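Local coordinates for attaching and effacing protein, pathogenesis factor (Escherichia coli, PDB 4E9L) that probably mediates adhesion of the bacterium to host cells as an outer-membrane member of the intimin/invasin family, this chain being part of its immunoglobulin-like region, at residues 338-352 and 364-377. Residues are numbered along the deposited sequence; the frame is centred on the assembly and turned at random. Where two conformers were deposited one is given.
Sequences FSGAASTGSERPSAG and STLTLGSAAGQLSV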
loop_
_atom_site.group_PDB
_atom_site.type_symbol
_atom_site.label_atom_id
_atom_site.label_comp_id
_atom_site.label_asym_id
_atom_site.label_seq_id
_atom_site.Cartn_x
_atom_site.Cartn_y
_atom_site.Cartn_z
ATOM N N PHE A 338 27.845 25.725 -21.588
ATOM C CA PHE A 338 28.908 26.745 -21.690
ATOM C C PHE A 338 28.407 28.036 -22.301
ATOM O O PHE A 338 27.697 27.997 -23.301
ATOM C CB PHE A 338 30.087 26.205 -22.548
ATOM C CG PHE A 338 30.644 24.895 -22.036
ATOM C CD1 PHE A 338 30.307 23.687 -22.648
ATOM C CD2 PHE A 338 31.496 24.864 -20.936
ATOM C CE1 PHE A 338 30.838 22.471 -22.187
ATOM C CE2 PHE A 338 32.025 23.652 -20.477
ATOM C CZ PHE A 338 31.670 22.460 -21.088
ATOM N N SER A 339 28.814 29.183 -21.730
ATOM C CA SER A 339 28.512 30.518 -22.263
ATOM C C SER A 339 29.710 31.443 -22.032
ATOM O O SER A 339 30.665 31.049 -21.353
ATOM C CB SER A 339 27.225 31.078 -21.646
ATOM O OG SER A 339 27.373 31.271 -20.249
ATOM N N GLY A 340 29.670 32.641 -22.622
ATOM C CA GLY A 340 30.756 33.609 -22.510
ATOM C C GLY A 340 31.681 33.524 -23.704
ATOM O O GLY A 340 31.513 32.620 -24.528
ATOM N N ALA A 341 32.631 34.482 -23.831
ATOM C CA ALA A 341 33.574 34.585 -24.960
ATOM C C ALA A 341 34.295 33.259 -25.291
ATOM O O ALA A 341 34.368 32.890 -26.459
ATOM C CB ALA A 341 34.602 35.685 -24.696
ATOM N N ALA A 342 34.781 32.534 -24.271
ATOM C CA ALA A 342 35.508 31.279 -24.482
ATOM C C ALA A 342 34.649 30.100 -24.973
ATOM O O ALA A 342 35.204 29.067 -25.323
ATOM C CB ALA A 342 36.308 30.905 -23.234
ATOM N N SER A 343 33.304 30.272 -25.074
ATOM C CA SER A 343 32.407 29.245 -25.613
ATOM C C SER A 343 32.142 29.450 -27.130
ATOM O O SER A 343 31.438 28.638 -27.741
ATOM C CB SER A 343 31.070 29.286 -24.865
ATOM O OG SER A 343 30.274 30.393 -25.263
ATOM N N THR A 344 32.664 30.551 -27.715
ATOM C CA THR A 344 32.349 30.983 -29.086
ATOM C C THR A 344 33.306 30.613 -30.219
ATOM O O THR A 344 33.073 31.041 -31.345
ATOM C CB THR A 344 32.113 32.512 -29.106
ATOM O OG1 THR A 344 33.386 33.192 -28.945
ATOM C CG2 THR A 344 31.084 32.958 -28.055
ATOM N N GLY A 345 34.384 29.914 -29.937
ATOM C CA GLY A 345 35.351 29.600 -30.992
ATOM C C GLY A 345 34.896 28.531 -31.962
ATOM O O GLY A 345 33.852 27.901 -31.757
ATOM N N SER A 346 35.705 28.295 -33.009
ATOM C CA SER A 346 35.460 27.245 -34.015
ATOM C C SER A 346 35.398 25.887 -33.295
ATOM O O SER A 346 34.571 25.055 -33.650
ATOM C CB SER A 346 36.544 27.256 -35.095
ATOM O OG SER A 346 37.849 27.338 -34.544
ATOM N N GLU A 347 36.191 25.734 -32.210
ATOM C CA GLU A 347 36.188 24.588 -31.300
ATOM C C GLU A 347 35.615 25.035 -29.968
ATOM O O GLU A 347 36.176 25.909 -29.304
ATOM C CB GLU A 347 37.608 24.030 -31.080
ATOM C CG GLU A 347 38.282 23.597 -32.364
ATOM C CD GLU A 347 39.607 22.900 -32.141
ATOM O OE1 GLU A 347 40.666 23.541 -32.329
ATOM O OE2 GLU A 347 39.580 21.693 -31.815
ATOM N N ARG A 348 34.479 24.459 -29.606
ATOM C CA ARG A 348 33.741 24.747 -28.391
ATOM C C ARG A 348 34.355 23.929 -27.229
ATOM O O ARG A 348 34.869 22.842 -27.498
ATOM C CB ARG A 348 32.277 24.320 -28.607
ATOM C CG ARG A 348 31.313 25.026 -27.680
ATOM C CD ARG A 348 29.860 24.974 -28.109
ATOM N NE ARG A 348 29.058 25.494 -27.011
ATOM C CZ ARG A 348 28.441 26.665 -27.016
ATOM N NH1 ARG A 348 28.428 27.413 -28.115
ATOM N NH2 ARG A 348 27.794 27.084 -25.938
ATOM N N PRO A 349 34.312 24.392 -25.949
ATOM C CA PRO A 349 34.815 23.537 -24.850
ATOM C C PRO A 349 33.958 22.272 -24.736
ATOM O O PRO A 349 32.774 22.297 -25.087
ATOM C CB PRO A 349 34.633 24.404 -23.595
ATOM C CG PRO A 349 34.452 25.806 -24.101
ATOM C CD PRO A 349 33.765 25.663 -25.426
ATOM N N SER A 350 34.530 21.179 -24.215
ATOM C CA SER A 350 33.789 19.918 -24.113
ATOM C C SER A 350 34.197 19.208 -22.830
ATOM O O SER A 350 35.391 19.123 -22.559
ATOM C CB SER A 350 34.165 19.028 -25.309
ATOM O OG SER A 350 33.533 17.764 -25.279
ATOM N N ALA A 351 33.237 18.659 -22.081
ATOM C CA ALA A 351 33.574 17.877 -20.888
ATOM C C ALA A 351 33.413 16.403 -21.233
ATOM O O ALA A 351 32.495 16.045 -21.964
ATOM C CB ALA A 351 32.674 18.248 -19.708
ATOM N N GLY A 352 34.327 15.575 -20.746
ATOM C CA GLY A 352 34.261 14.135 -20.978
ATOM C C GLY A 352 33.277 13.487 -20.012
ATOM O O GLY A 352 32.571 14.185 -19.277
ATOM N N SER A 364 35.211 15.084 -14.032
ATOM C CA SER A 364 35.218 15.105 -15.503
ATOM C C SER A 364 36.405 15.927 -15.999
ATOM O O SER A 364 36.832 16.874 -15.339
ATOM C CB SER A 364 33.929 15.720 -16.048
ATOM O OG SER A 364 33.933 15.792 -17.468
ATOM N N THR A 365 36.907 15.592 -17.179
ATOM C CA THR A 365 37.997 16.335 -17.796
ATOM C C THR A 365 37.366 17.319 -18.755
ATOM O O THR A 365 36.619 16.919 -19.656
ATOM C CB THR A 365 38.949 15.388 -18.555
ATOM O OG1 THR A 365 39.589 14.508 -17.610
ATOM C CG2 THR A 365 40.006 16.146 -19.349
ATOM N N LEU A 366 37.660 18.591 -18.559
ATOM C CA LEU A 366 37.174 19.629 -19.443
ATOM C C LEU A 366 38.273 19.940 -20.429
ATOM O O LEU A 366 39.350 20.335 -20.006
ATOM C CB LEU A 366 36.809 20.918 -18.641
ATOM C CG LEU A 366 36.358 22.130 -19.471
ATOM C CD1 LEU A 366 35.047 21.832 -20.213
ATOM C CD2 LEU A 366 36.232 23.390 -18.586
ATOM N N THR A 367 37.976 19.857 -21.723
ATOM C CA THR A 367 38.902 20.268 -22.774
ATOM C C THR A 367 38.452 21.668 -23.172
ATOM O O THR A 367 37.295 21.883 -23.567
ATOM C CB THR A 367 38.908 19.331 -23.988
ATOM O OG1 THR A 367 39.245 18.016 -23.556
ATOM C CG2 THR A 367 39.940 19.780 -25.067
ATOM N N LEU A 368 39.364 22.619 -23.065
ATOM C CA LEU A 368 39.019 23.989 -23.407
ATOM C C LEU A 368 38.872 24.150 -24.921
ATOM O O LEU A 368 39.397 23.352 -25.683
ATOM C CB LEU A 368 40.062 24.970 -22.803
ATOM C CG LEU A 368 39.948 25.282 -21.303
ATOM C CD1 LEU A 368 38.541 25.774 -20.917
ATOM C CD2 LEU A 368 40.377 24.072 -20.420
ATOM N N GLY A 369 38.127 25.148 -25.333
ATOM C CA GLY A 369 37.887 25.425 -26.741
ATOM C C GLY A 369 38.991 26.252 -27.364
ATOM O O GLY A 369 40.056 26.423 -26.762
ATOM N N SER A 370 38.760 26.743 -28.593
ATOM C CA SER A 370 39.783 27.539 -29.309
ATOM C C SER A 370 39.771 29.025 -28.944
ATOM O O SER A 370 40.774 29.709 -29.160
ATOM C CB SER A 370 39.648 27.366 -30.817
ATOM O OG SER A 370 38.317 27.613 -31.222
ATOM N N ALA A 371 38.651 29.523 -28.388
ATOM C CA ALA A 371 38.515 30.933 -28.017
ATOM C C ALA A 371 38.937 31.229 -26.583
ATOM O O ALA A 371 38.633 30.466 -25.660
ATOM C CB ALA A 371 37.091 31.428 -28.262
ATOM N N ALA A 372 39.651 32.346 -26.410
ATOM C CA ALA A 372 40.118 32.827 -25.097
ATOM C C ALA A 372 39.022 33.700 -24.457
ATOM O O ALA A 372 38.040 34.044 -25.101
ATOM C CB ALA A 372 41.397 33.642 -25.268
ATOM N N GLY A 373 39.205 34.045 -23.200
ATOM C CA GLY A 373 38.258 34.897 -22.516
ATOM C C GLY A 373 37.503 34.178 -21.434
ATOM O O GLY A 373 37.831 33.046 -21.068
ATOM N N GLN A 374 36.477 34.847 -20.924
ATOM C CA GLN A 374 35.688 34.289 -19.850
ATOM C C GLN A 374 34.825 33.111 -20.303
ATOM O O GLN A 374 34.261 33.138 -21.402
ATOM C CB GLN A 374 34.890 35.413 -19.151
ATOM C CG GLN A 374 34.290 35.005 -17.827
ATOM C CD GLN A 374 33.613 36.159 -17.130
ATOM O OE1 GLN A 374 34.244 36.944 -16.427
ATOM N NE2 GLN A 374 32.302 36.255 -17.276
ATOM N N LEU A 375 34.814 32.023 -19.486
ATOM C CA LEU A 375 33.996 30.854 -19.736
ATOM C C LEU A 375 33.138 30.570 -18.507
ATOM O O LEU A 375 33.687 30.342 -17.426
ATOM C CB LEU A 375 34.840 29.595 -20.067
ATOM C CG LEU A 375 34.051 28.288 -20.336
ATOM C CD1 LEU A 375 33.245 28.375 -21.655
ATOM C CD2 LEU A 375 34.994 27.087 -20.466
ATOM N N SER A 376 31.804 30.544 -18.697
ATOM C CA SER A 376 30.851 30.220 -17.645
ATOM C C SER A 376 30.460 28.745 -17.842
ATOM O O SER A 376 30.048 28.359 -18.943
ATOM C CB SER A 376 29.651 31.163 -17.712
ATOM O OG SER A 376 28.475 30.616 -17.145
ATOM N N VAL A 377 30.662 27.916 -16.807
ATOM C CA VAL A 377 30.380 26.486 -16.879
ATOM C C VAL A 377 29.217 26.129 -15.934
ATOM O O VAL A 377 29.359 26.240 -14.709
ATOM C CB VAL A 377 31.666 25.641 -16.590
ATOM C CG1 VAL A 377 31.383 24.151 -16.675
ATOM C CG2 VAL A 377 32.805 26.005 -17.531
HETATM O O HOH W 1 26.921 28.724 -18.757
HETATM O O HOH W 2 35.844 28.372 -27.874
HETATM O O HOH W 3 37.587 27.863 -24.665
#
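Antiparallel pairing joins Ser-339 to Ser-376 in one ladder and Ser-350 to Thr-367 in another, where the two sheets of an invasin-type, immunoglobulin-like beta sandwich are linked by loops at one end. The ladders differ in register by two residues, which the 3-10 turn at 341-343 and the loop after it take up. Between the sheets, Leu-366 CD1 approaches the Phe-338 ring obliquely, 3.5 Å from CE2, and Val-377 CG2 meets its edge; Pro-349 CB, from the same segment as the ring, sits over one face, 4.0 Å above its plane. Leu-375, with CG anti to its backbone N (chi1 179°), sends CD1 to 3.7 Å from Pro-349 CG. Ala-342 CB packs against Leu-375 CB, a small side chain suiting a site also bounded by the carbonyls of Ala-371 and Gly-373, and its N-H bonds to Gln-374 O at 3.0 Å from above the carbonyl plane. Gly-369 lies against the Glu-347 carbonyl, where a CB would collide. Ser-370 and Glu-347 exchange two bonds: Ser-370 N gives to Glu-347 O, and Ser-370 OG receives Glu-347 N, while the Glu-347 carboxylate forms a salt bridge with Lys-311. A water accepts from Gly-345 N and Ala-371 N and donates to Glu-347 O and, at 2.7 Å, to Ala-342 O.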